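Side-chain contacts in mannan endo-1,4-beta-mannosidase (Bacillus subtilis, PDB 3CBW), which hydrolyses internal beta-1,4-linked mannosidic bonds of mannan, galactomannan and glucomannan, and so takes part in the breakdown of glucomannan: residues Leu115-Phe120 with Lys135-Ser140; Arg147-Leu152 with Tyr204-His209; Gly185-Asn190 with Asn194-Leu199. The protein carries 3 engineered substitutions. All blocks are in the same frame, centred on the assembly; numbering follows the deposited sequence.

Contact 1: Leu115-Phe120 with Lys135-Ser140; sequences LANPAF and KKILDS. Engineered in segment 135-140: Lys-136 (natural residue Asn).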
loop_
_atom_site.group_PDB
_atom_site.type_symbol
_atom_site.label_atom_id
_atom_site.label_comp_id
_atom_site.label_asym_id
_atom_site.label_seq_id
_atom_site.Cartn_x
_atom_site.Cartn_y
_atom_site.Cartn_z
ATOM N N LEU A 115 2.540 -9.106 8.117
ATOM C CA LEU A 115 2.981 -10.494 8.158
ATOM C C LEU A 115 3.452 -10.925 9.526
ATOM O O LEU A 115 4.243 -10.227 10.169
ATOM C CB LEU A 115 4.137 -10.719 7.189
ATOM C CG LEU A 115 3.875 -10.603 5.690
ATOM C CD1 LEU A 115 5.212 -10.747 4.950
ATOM C CD2 LEU A 115 2.883 -11.673 5.242
ATOM N N ALA A 116 2.995 -12.103 9.945
ATOM C CA ALA A 116 3.606 -12.790 11.078
ATOM C C ALA A 116 5.082 -13.025 10.779
ATOM O O ALA A 116 5.511 -13.004 9.616
ATOM C CB ALA A 116 2.884 -14.097 11.353
ATOM N N ASN A 117 5.848 -13.254 11.842
ATOM C CA ASN A 117 7.297 -13.298 11.795
ATOM C C ASN A 117 7.777 -14.738 11.688
ATOM O O ASN A 117 7.689 -15.498 12.658
ATOM C CB ASN A 117 7.812 -12.669 13.086
ATOM C CG ASN A 117 9.308 -12.539 13.147
ATOM O OD1 ASN A 117 10.048 -13.174 12.399
ATOM N ND2 ASN A 117 9.770 -11.703 14.082
ATOM N N PRO A 118 8.308 -15.120 10.517
ATOM C CA PRO A 118 8.689 -16.524 10.322
ATOM C C PRO A 118 9.959 -16.946 11.067
ATOM O O PRO A 118 10.344 -18.109 10.995
ATOM C CB PRO A 118 8.846 -16.634 8.805
ATOM C CG PRO A 118 9.237 -15.266 8.367
ATOM C CD PRO A 118 8.566 -14.307 9.312
ATOM N N ALA A 119 10.593 -16.034 11.799
ATOM C CA ALA A 119 11.650 -16.446 12.732
ATOM C C ALA A 119 11.053 -17.189 13.928
ATOM O O ALA A 119 11.785 -17.834 14.690
ATOM C CB ALA A 119 12.470 -15.243 13.197
ATOM N N PHE A 120 9.735 -17.097 14.088
ATOM C CA PHE A 120 8.994 -17.709 15.187
ATOM C C PHE A 120 7.959 -18.687 14.653
ATOM O O PHE A 120 7.638 -18.686 13.464
ATOM C CB PHE A 120 8.284 -16.628 16.013
ATOM C CG PHE A 120 9.218 -15.734 16.768
ATOM C CD1 PHE A 120 9.558 -16.024 18.088
ATOM C CD2 PHE A 120 9.758 -14.599 16.169
ATOM C CE1 PHE A 120 10.425 -15.193 18.802
ATOM C CE2 PHE A 120 10.625 -13.765 16.859
ATOM C CZ PHE A 120 10.963 -14.062 18.187
ATOM N N LYS A 135 18.581 -13.905 7.503
ATOM C CA LYS A 135 19.185 -14.731 6.450
ATOM C C LYS A 135 18.497 -16.079 6.329
ATOM O O LYS A 135 18.322 -16.585 5.216
ATOM C CB LYS A 135 20.685 -14.936 6.685
ATOM C CG LYS A 135 21.533 -13.723 6.385
ATOM C CD LYS A 135 22.966 -13.904 6.881
ATOM C CE LYS A 135 23.874 -12.837 6.302
ATOM N NZ LYS A 135 24.183 -13.102 4.867
ATOM N N LYS A 136 18.118 -16.675 7.455
ATOM C CA LYS A 136 17.421 -17.961 7.431
ATOM C C LYS A 136 16.064 -17.853 6.737
ATOM O O LYS A 136 15.676 -18.742 5.979
ATOM C CB LYS A 136 17.248 -18.518 8.838
ATOM C CG LYS A 136 18.567 -18.914 9.491
ATOM C CD LYS A 136 18.356 -19.450 10.898
ATOM C CE LYS A 136 19.660 -19.965 11.505
ATOM N NZ LYS A 136 19.414 -20.538 12.850
ATOM N N ILE A 137 15.349 -16.759 6.994
ATOM C CA ILE A 137 14.046 -16.514 6.372
ATOM C C ILE A 137 14.149 -16.487 4.845
ATOM O O ILE A 137 13.235 -16.927 4.148
ATOM C CB ILE A 137 13.425 -15.196 6.916
ATOM C CG1 ILE A 137 13.097 -15.355 8.410
ATOM C CG2 ILE A 137 12.201 -14.764 6.071
ATOM C CD1 ILE A 137 12.659 -14.065 9.125
ATOM N N LEU A 138 15.268 -15.986 4.331
ATOM C CA LEU A 138 15.498 -15.867 2.891
ATOM C C LEU A 138 15.804 -17.192 2.221
ATOM O O LEU A 138 15.704 -17.313 0.998
ATOM C CB LEU A 138 16.633 -14.882 2.620
ATOM C CG LEU A 138 16.278 -13.434 2.947
ATOM C CD1 LEU A 138 17.517 -12.579 2.928
ATOM C CD2 LEU A 138 15.268 -12.913 1.941
ATOM N N ASP A 139 16.167 -18.180 3.030
ATOM C CA ASP A 139 16.631 -19.474 2.559
ATOM C C ASP A 139 15.460 -20.438 2.623
ATOM O O ASP A 139 15.050 -20.852 3.703
ATOM C CB ASP A 139 17.796 -19.927 3.450
ATOM C CG ASP A 139 18.337 -21.304 3.096
ATOM O OD1 ASP A 139 17.733 -22.027 2.272
ATOM O OD2 ASP A 139 19.377 -21.660 3.687
ATOM N N SER A 140 14.926 -20.790 1.452
ATOM C CA SER A 140 13.734 -21.636 1.351
ATOM C C SER A 140 13.899 -23.028 1.973
ATOM O O SER A 140 12.912 -23.725 2.212
ATOM C CB SER A 140 13.280 -21.756 -0.108
ATOM O OG SER A 140 12.749 -20.523 -0.572
#
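Ile-137 pushes its side chain across the ring of Pro-118, the two lying at about a right angle to each other. The contact converges on one proline atom: Pro-118 CG touches Ile-137 CD1 at 3.7 Å and also meets both gamma carbons, CG2 at 3.8 Å and CG1 at 3.9 Å. With CG1 set anti to the carbonyl carbon (chi1 -66°) and chi2 extended, Ile-137 brings its delta methyl over the turn that contains the proline. There CD1 lies 3.9 Å from the backbone N of Ala-119, and Ala-119 CB is a looser neighbour.

That turn is held from within. Asn-117 to Phe-120 form a type I beta turn, closed by the bond from Phe-120 N to Asn-117 O, and Asn-117 OD1 accepts from Ala-119 N at 3.0 Å, an Asx turn laid over the same residues. The N-H comes in from above the carbonyl plane of the Asn-117 amide, 36° out of it. The other end of this amide is also used, ND2 donating to His-124 O, so both ends of the group are held. No hydrogen bond joins the two segments; what joins them is van der Waals packing of the Ile-137 side chain. Ile-137 also rests on Leu-148 and Glu-144 of helix 143-163, while Trp-183 touches Pro-118.

The contact folds the loop that follows strand 108-114 back onto the last turn of helix 131-138, a type I beta turn with an overlapping Asx turn, packed on a short helix within one of the long beta-to-alpha connections of a TIM barrel.

Contact 2: Arg147-Leu152 with Tyr204-His209; sequences RLNAML and YKKIYH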
loop_
_atom_site.group_PDB
_atom_site.type_symbol
_atom_site.label_atom_id
_atom_site.label_comp_id
_atom_site.label_asym_id
_atom_site.label_seq_id
_atom_site.Cartn_x
_atom_site.Cartn_y
_atom_site.Cartn_z
ATOM N N ARG A 147 8.297 -21.367 6.558
ATOM C CA ARG A 147 7.204 -20.598 7.162
ATOM C C ARG A 147 6.865 -19.395 6.289
ATOM O O ARG A 147 5.687 -19.109 6.035
ATOM C CB ARG A 147 7.591 -20.126 8.560
ATOM C CG ARG A 147 7.554 -21.197 9.632
ATOM C CD ARG A 147 8.121 -20.583 10.893
ATOM N NE ARG A 147 8.358 -21.557 11.949
ATOM C CZ ARG A 147 9.375 -21.512 12.804
ATOM N NH1 ARG A 147 10.303 -20.557 12.727
ATOM N NH2 ARG A 147 9.483 -22.465 13.722
ATOM N N LEU A 148 7.894 -18.701 5.813
ATOM C CA LEU A 148 7.642 -17.580 4.899
ATOM C C LEU A 148 6.866 -18.051 3.667
ATOM O O LEU A 148 5.819 -17.488 3.318
ATOM C CB LEU A 148 8.939 -16.889 4.471
ATOM C CG LEU A 148 8.759 -15.769 3.433
ATOM C CD1 LEU A 148 7.919 -14.602 3.977
ATOM C CD2 LEU A 148 10.108 -15.276 2.961
ATOM N N ASN A 149 7.349 -19.120 3.034
ATOM C CA ASN A 149 6.705 -19.613 1.828
ATOM C C ASN A 149 5.281 -20.113 2.038
ATOM O O ASN A 149 4.440 -19.946 1.161
ATOM C CB ASN A 149 7.589 -20.643 1.133
ATOM C CG ASN A 149 8.784 -20.004 0.459
ATOM O OD1 ASN A 149 8.740 -18.828 0.079
ATOM N ND2 ASN A 149 9.852 -20.772 0.295
ATOM N N ALA A 150 4.990 -20.668 3.217
ATOM C CA ALA A 150 3.623 -21.063 3.553
ATOM C C ALA A 150 2.680 -19.861 3.578
ATOM O O ALA A 150 1.543 -19.925 3.092
ATOM C CB ALA A 150 3.577 -21.806 4.884
ATOM N N MET A 151 3.146 -18.756 4.151
ATOM C CA MET A 151 2.361 -17.516 4.123
ATOM C C MET A 151 2.191 -16.999 2.698
ATOM O O MET A 151 1.094 -16.630 2.282
ATOM C CB MET A 151 3.018 -16.432 4.981
ATOM C CG MET A 151 3.012 -16.696 6.508
ATOM S SD MET A 151 3.535 -15.263 7.575
ATOM C CE MET A 151 5.226 -15.022 6.988
ATOM N N LEU A 152 3.286 -16.957 1.952
ATOM C CA LEU A 152 3.225 -16.433 0.595
ATOM C C LEU A 152 2.276 -17.258 -0.268
ATOM O O LEU A 152 1.564 -16.709 -1.102
ATOM C CB LEU A 152 4.615 -16.377 -0.038
ATOM C CG LEU A 152 5.666 -15.498 0.665
ATOM C CD1 LEU A 152 6.949 -15.459 -0.147
ATOM C CD2 LEU A 152 5.146 -14.085 0.926
ATOM N N TYR A 204 12.257 -8.417 -0.458
ATOM C CA TYR A 204 11.291 -7.824 -1.356
ATOM C C TYR A 204 11.336 -8.555 -2.703
ATOM O O TYR A 204 10.290 -8.925 -3.254
ATOM C CB TYR A 204 11.575 -6.337 -1.515
ATOM C CG TYR A 204 10.537 -5.611 -2.326
ATOM C CD1 TYR A 204 9.653 -4.713 -1.732
ATOM C CD2 TYR A 204 10.461 -5.806 -3.704
ATOM C CE1 TYR A 204 8.705 -4.034 -2.515
ATOM C CE2 TYR A 204 9.539 -5.167 -4.466
ATOM C CZ TYR A 204 8.662 -4.295 -3.883
ATOM O OH TYR A 204 7.789 -3.647 -4.714
ATOM N N LYS A 205 12.537 -8.778 -3.231
ATOM C CA LYS A 205 12.677 -9.470 -4.511
ATOM C C LYS A 205 12.188 -10.912 -4.436
ATOM O O LYS A 205 11.623 -11.416 -5.398
ATOM C CB LYS A 205 14.113 -9.413 -4.996
ATOM C CG LYS A 205 14.577 -8.027 -5.355
ATOM C CD LYS A 205 16.003 -8.114 -5.823
ATOM C CE LYS A 205 16.698 -6.796 -5.828
ATOM N NZ LYS A 205 18.138 -7.041 -6.114
ATOM N N LYS A 206 12.384 -11.566 -3.294
ATOM C CA LYS A 206 11.885 -12.928 -3.098
ATOM C C LYS A 206 10.359 -12.956 -3.197
ATOM O O LYS A 206 9.771 -13.833 -3.838
ATOM C CB LYS A 206 12.348 -13.436 -1.741
ATOM C CG LYS A 206 11.890 -14.826 -1.369
ATOM C CD LYS A 206 12.579 -15.248 -0.075
ATOM C CE LYS A 206 12.222 -16.640 0.326
ATOM N NZ LYS A 206 13.030 -17.665 -0.396
ATOM N N ILE A 207 9.707 -11.979 -2.578
ATOM C CA ILE A 207 8.257 -11.902 -2.681
ATOM C C ILE A 207 7.835 -11.547 -4.113
ATOM O O ILE A 207 6.881 -12.125 -4.642
ATOM C CB ILE A 207 7.657 -10.939 -1.643
ATOM C CG1 ILE A 207 7.921 -11.478 -0.228
ATOM C CG2 ILE A 207 6.163 -10.711 -1.917
ATOM C CD1 ILE A 207 7.336 -10.636 0.887
ATOM N N TYR A 208 8.533 -10.599 -4.738
ATOM C CA TYR A 208 8.237 -10.248 -6.131
ATOM C C TYR A 208 8.314 -11.499 -7.022
ATOM O O TYR A 208 7.410 -11.754 -7.823
ATOM C CB TYR A 208 9.174 -9.141 -6.648
ATOM C CG TYR A 208 8.892 -8.819 -8.098
ATOM C CD1 TYR A 208 7.967 -7.837 -8.454
ATOM C CD2 TYR A 208 9.515 -9.542 -9.127
ATOM C CE1 TYR A 208 7.688 -7.562 -9.793
ATOM C CE2 TYR A 208 9.224 -9.286 -10.468
ATOM C CZ TYR A 208 8.320 -8.284 -10.787
ATOM O OH TYR A 208 8.019 -8.013 -12.111
ATOM N N HIS A 209 9.383 -12.279 -6.881
ATOM C CA HIS A 209 9.557 -13.467 -7.718
ATOM C C HIS A 209 8.567 -14.559 -7.387
ATOM O O HIS A 209 8.089 -15.241 -8.297
ATOM C CB HIS A 209 10.994 -13.974 -7.645
ATOM C CG HIS A 209 11.959 -13.049 -8.296
ATOM N ND1 HIS A 209 13.139 -12.651 -7.705
ATOM C CD2 HIS A 209 11.896 -12.413 -9.487
ATOM C CE1 HIS A 209 13.767 -11.816 -8.514
ATOM N NE2 HIS A 209 13.035 -11.655 -9.602
HETATM O O HOH W 1 10.483 -18.237 -2.013
#
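Segments 147-152 of helix 143-163 and 204-209 of helix 194-214 run in the same general direction, their axes 11.5 Å apart at closest approach and crossing at -44°. They belong to outer-layer helices of the TIM barrel, following one another round the wall with strand 169-172 between them in the chain. The backbones are nearest where Leu-152 faces Ile-207, and two separate side-chain meetings fill the gap.

The first is apolar. Leu-152 and Ile-207 cross at about a right angle, and both methyls of the leucine come up to one methylene from the same side: CD2 lies 4.0 Å and CD1 4.1 Å from Ile-207 CG1. Leu-152 also reaches Tyr-210 and Met-211, the next turn of the partner helix.

The second meeting belongs to Lys-206. Its CG stands anti to the backbone N (chi1 179°) and the chain stays extended until chi4 turns the amino group aside, which lays the methylenes along Leu-148 as the two side chains slide past each other in opposite directions. Leu-148 CD2 touches Lys-206 CE at 3.6 Å and CD at 3.9 Å. The ammonium group turns from the leucine to polar partners: NZ bonds to Leu-138 O and Ser-140 OG, in the chain leading out of helix 131-138. Asn-149 joins the same cluster, its ND2 bonding to Ser-140 OG, while its amide oxygen meets the lysine through water. That water donates to Asn-149 OD1 at 2.8 Å and accepts from Lys-206 NZ at 3.1 Å.

Contact 3: Gly185-Asn190 with Asn194-Leu199; sequences GLTSYN and NERISL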
loop_
_atom_site.group_PDB
_atom_site.type_symbol
_atom_site.label_atom_id
_atom_site.label_comp_id
_atom_site.label_asym_id
_atom_site.label_seq_id
_atom_site.Cartn_x
_atom_site.Cartn_y
_atom_site.Cartn_z
ATOM N N GLY A 185 12.010 -4.803 9.012
ATOM C CA GLY A 185 12.634 -3.476 8.917
ATOM C C GLY A 185 13.957 -3.359 9.665
ATOM O O GLY A 185 14.637 -4.353 9.933
ATOM N N LEU A 186 14.342 -2.127 9.981
ATOM C CA LEU A 186 15.527 -1.871 10.790
ATOM C C LEU A 186 15.289 -2.316 12.229
ATOM O O LEU A 186 14.156 -2.533 12.646
ATOM C CB LEU A 186 15.880 -0.381 10.753
ATOM C CG LEU A 186 16.478 0.155 9.460
ATOM C CD1 LEU A 186 16.691 1.660 9.588
ATOM C CD2 LEU A 186 17.794 -0.550 9.143
ATOM N N THR A 187 16.369 -2.421 12.996
ATOM C CA THR A 187 16.269 -2.952 14.354
ATOM C C THR A 187 16.398 -1.888 15.442
ATOM O O THR A 187 15.967 -2.099 16.577
ATOM C CB THR A 187 17.286 -4.074 14.609
ATOM O OG1 THR A 187 18.611 -3.581 14.389
ATOM C CG2 THR A 187 17.000 -5.266 13.686
ATOM N N SER A 188 17.017 -0.766 15.096
ATOM C CA SER A 188 17.141 0.365 15.997
ATOM C C SER A 188 16.791 1.643 15.255
ATOM O O SER A 188 17.066 1.780 14.060
ATOM C CB SER A 188 18.564 0.471 16.550
ATOM O OG SER A 188 18.795 -0.482 17.576
ATOM N N TYR A 189 16.210 2.570 16.000
ATOM C CA TYR A 189 15.750 3.863 15.520
ATOM C C TYR A 189 16.795 4.578 14.679
ATOM O O TYR A 189 17.853 4.963 15.185
ATOM C CB TYR A 189 15.401 4.695 16.754
ATOM C CG TYR A 189 14.940 6.102 16.503
ATOM C CD1 TYR A 189 13.589 6.387 16.352
ATOM C CD2 TYR A 189 15.850 7.165 16.468
ATOM C CE1 TYR A 189 13.146 7.692 16.140
ATOM C CE2 TYR A 189 15.412 8.482 16.245
ATOM C CZ TYR A 189 14.058 8.727 16.087
ATOM O OH TYR A 189 13.591 10.005 15.872
ATOM N N ASN A 190 16.489 4.761 13.391
ATOM C CA ASN A 190 17.362 5.506 12.459
ATOM C C ASN A 190 18.808 5.014 12.419
ATOM O O ASN A 190 19.726 5.776 12.134
ATOM C CB ASN A 190 17.310 7.017 12.728
ATOM C CG ASN A 190 16.037 7.651 12.209
ATOM O OD1 ASN A 190 15.398 7.129 11.285
ATOM N ND2 ASN A 190 15.677 8.801 12.766
ATOM N N ASN A 194 23.902 -1.767 6.995
ATOM C CA ASN A 194 24.077 -2.044 5.580
ATOM C C ASN A 194 23.636 -3.453 5.223
ATOM O O ASN A 194 23.027 -3.671 4.175
ATOM C CB ASN A 194 25.539 -1.840 5.184
ATOM C CG ASN A 194 25.924 -0.386 5.146
ATOM O OD1 ASN A 194 25.154 0.456 4.682
ATOM N ND2 ASN A 194 27.118 -0.071 5.640
ATOM N N GLU A 195 23.922 -4.402 6.105
ATOM C CA GLU A 195 23.495 -5.772 5.879
ATOM C C GLU A 195 21.973 -5.895 5.912
ATOM O O GLU A 195 21.396 -6.578 5.068
ATOM C CB GLU A 195 24.159 -6.734 6.873
ATOM C CG GLU A 195 23.733 -8.208 6.701
ATOM C CD GLU A 195 24.106 -8.822 5.350
ATOM O OE1 GLU A 195 24.923 -8.238 4.602
ATOM O OE2 GLU A 195 23.577 -9.915 5.036
ATOM N N ARG A 196 21.322 -5.227 6.864
ATOM C CA ARG A 196 19.854 -5.244 6.917
ATOM C C ARG A 196 19.239 -4.664 5.642
ATOM O O ARG A 196 18.256 -5.211 5.123
ATOM C CB ARG A 196 19.330 -4.525 8.164
ATOM C CG ARG A 196 17.800 -4.472 8.290
ATOM C CD ARG A 196 17.140 -5.846 8.314
ATOM N NE ARG A 196 17.728 -6.749 9.310
ATOM C CZ ARG A 196 17.146 -7.130 10.445
ATOM N NH1 ARG A 196 15.927 -6.696 10.789
ATOM N NH2 ARG A 196 17.797 -7.967 11.244
ATOM N N ILE A 197 19.798 -3.567 5.139
ATOM C CA ILE A 197 19.317 -2.950 3.909
ATOM C C ILE A 197 19.416 -3.958 2.751
ATOM O O ILE A 197 18.462 -4.120 1.976
ATOM C CB ILE A 197 20.095 -1.641 3.623
ATOM C CG1 ILE A 197 19.696 -0.564 4.637
ATOM C CG2 ILE A 197 19.900 -1.164 2.176
ATOM C CD1 ILE A 197 20.670 0.601 4.737
ATOM N N SER A 198 20.548 -4.659 2.648
ATOM C CA SER A 198 20.732 -5.664 1.602
ATOM C C SER A 198 19.729 -6.809 1.735
ATOM O O SER A 198 19.122 -7.256 0.745
ATOM C CB SER A 198 22.152 -6.218 1.649
ATOM O OG SER A 198 22.297 -7.232 0.676
ATOM N N LEU A 199 19.560 -7.292 2.963
ATOM C CA LEU A 199 18.635 -8.386 3.219
ATOM C C LEU A 199 17.183 -7.996 2.924
ATOM O O LEU A 199 16.411 -8.812 2.404
ATOM C CB LEU A 199 18.781 -8.897 4.655
ATOM C CG LEU A 199 20.141 -9.519 5.009
ATOM C CD1 LEU A 199 20.217 -9.784 6.518
ATOM C CD2 LEU A 199 20.414 -10.802 4.219
#
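The loop that follows strand 169-172 in this TIM barrel, on its way to helix 194-214, is tied to the first turn of that helix by one buried arginine. Glu-176 and Trp-181, the proton donor and a substrate-binding residue by similarity, lie earlier in the same connection, and Gly-185 is about 8 Å from the side chain of each.

Arg-196 does the work. Its CG leaves anti to the backbone N (chi1 179°), but bends at chi2 and chi3 fold the chain so that its middle and its head both come against the loop. NH1 donates to Gly-185 O at 2.8 Å; the N-H...O angle is 148°, and the nitrogen sits nearly straight out from the carbonyl, which in turn lies at the edge of the guanidinium and 18° out of its plane. The same oxygen is 3.3 Å from Arg-196 CD, tucked into the curve of the folded chain. Thr-187 approaches the guanidinium obliquely with its methyl, CG2 lying 3.4 Å from Arg-196 NH1.

The remaining nitrogens turn to the neighbouring loop and helix, NE bonding to Asn-131 OD1 and NH2 to Ile-129 O, so all three are engaged and the rotation of the head is fixed. A methionine here, apolar at its tip, would probably leave the Gly-185 and Ile-129 carbonyls and the Asn-131 amide oxygen without these donors and let the loop shift against the helix.

Leu-186 completes the contact. It starts off away from the helix, yet its side chain slides past the arginine in the opposite direction, and CD2 meets Arg-196 CG at 4.0 Å.

In the fold
Contact 1 lies on the same side of the chain's centre as contacts 2 and 3. Contacts 1 and 2 have centres 9 Å apart and touch: Arg-147 NH1 is 3.0 Å from Pro-118 O, a probable hydrogen bond. Contact 3 sits about 15 Å from contact 1 between centres, joined by Leu-138 CD1 packing on Leu-199 CD2 at 3.6 Å. Contacts 2 and 3 share helix 194-214 without touching, their nearest atoms about 5 Å apart. Towards the active site, inferred by similarity, contact 3 lies nearest, Gly-185 being about 8 Å from the Glu-176 side chain; the side chains of Asn-117 and His-114 are about 10 Å apart, as are those of Ile-207 and His-175.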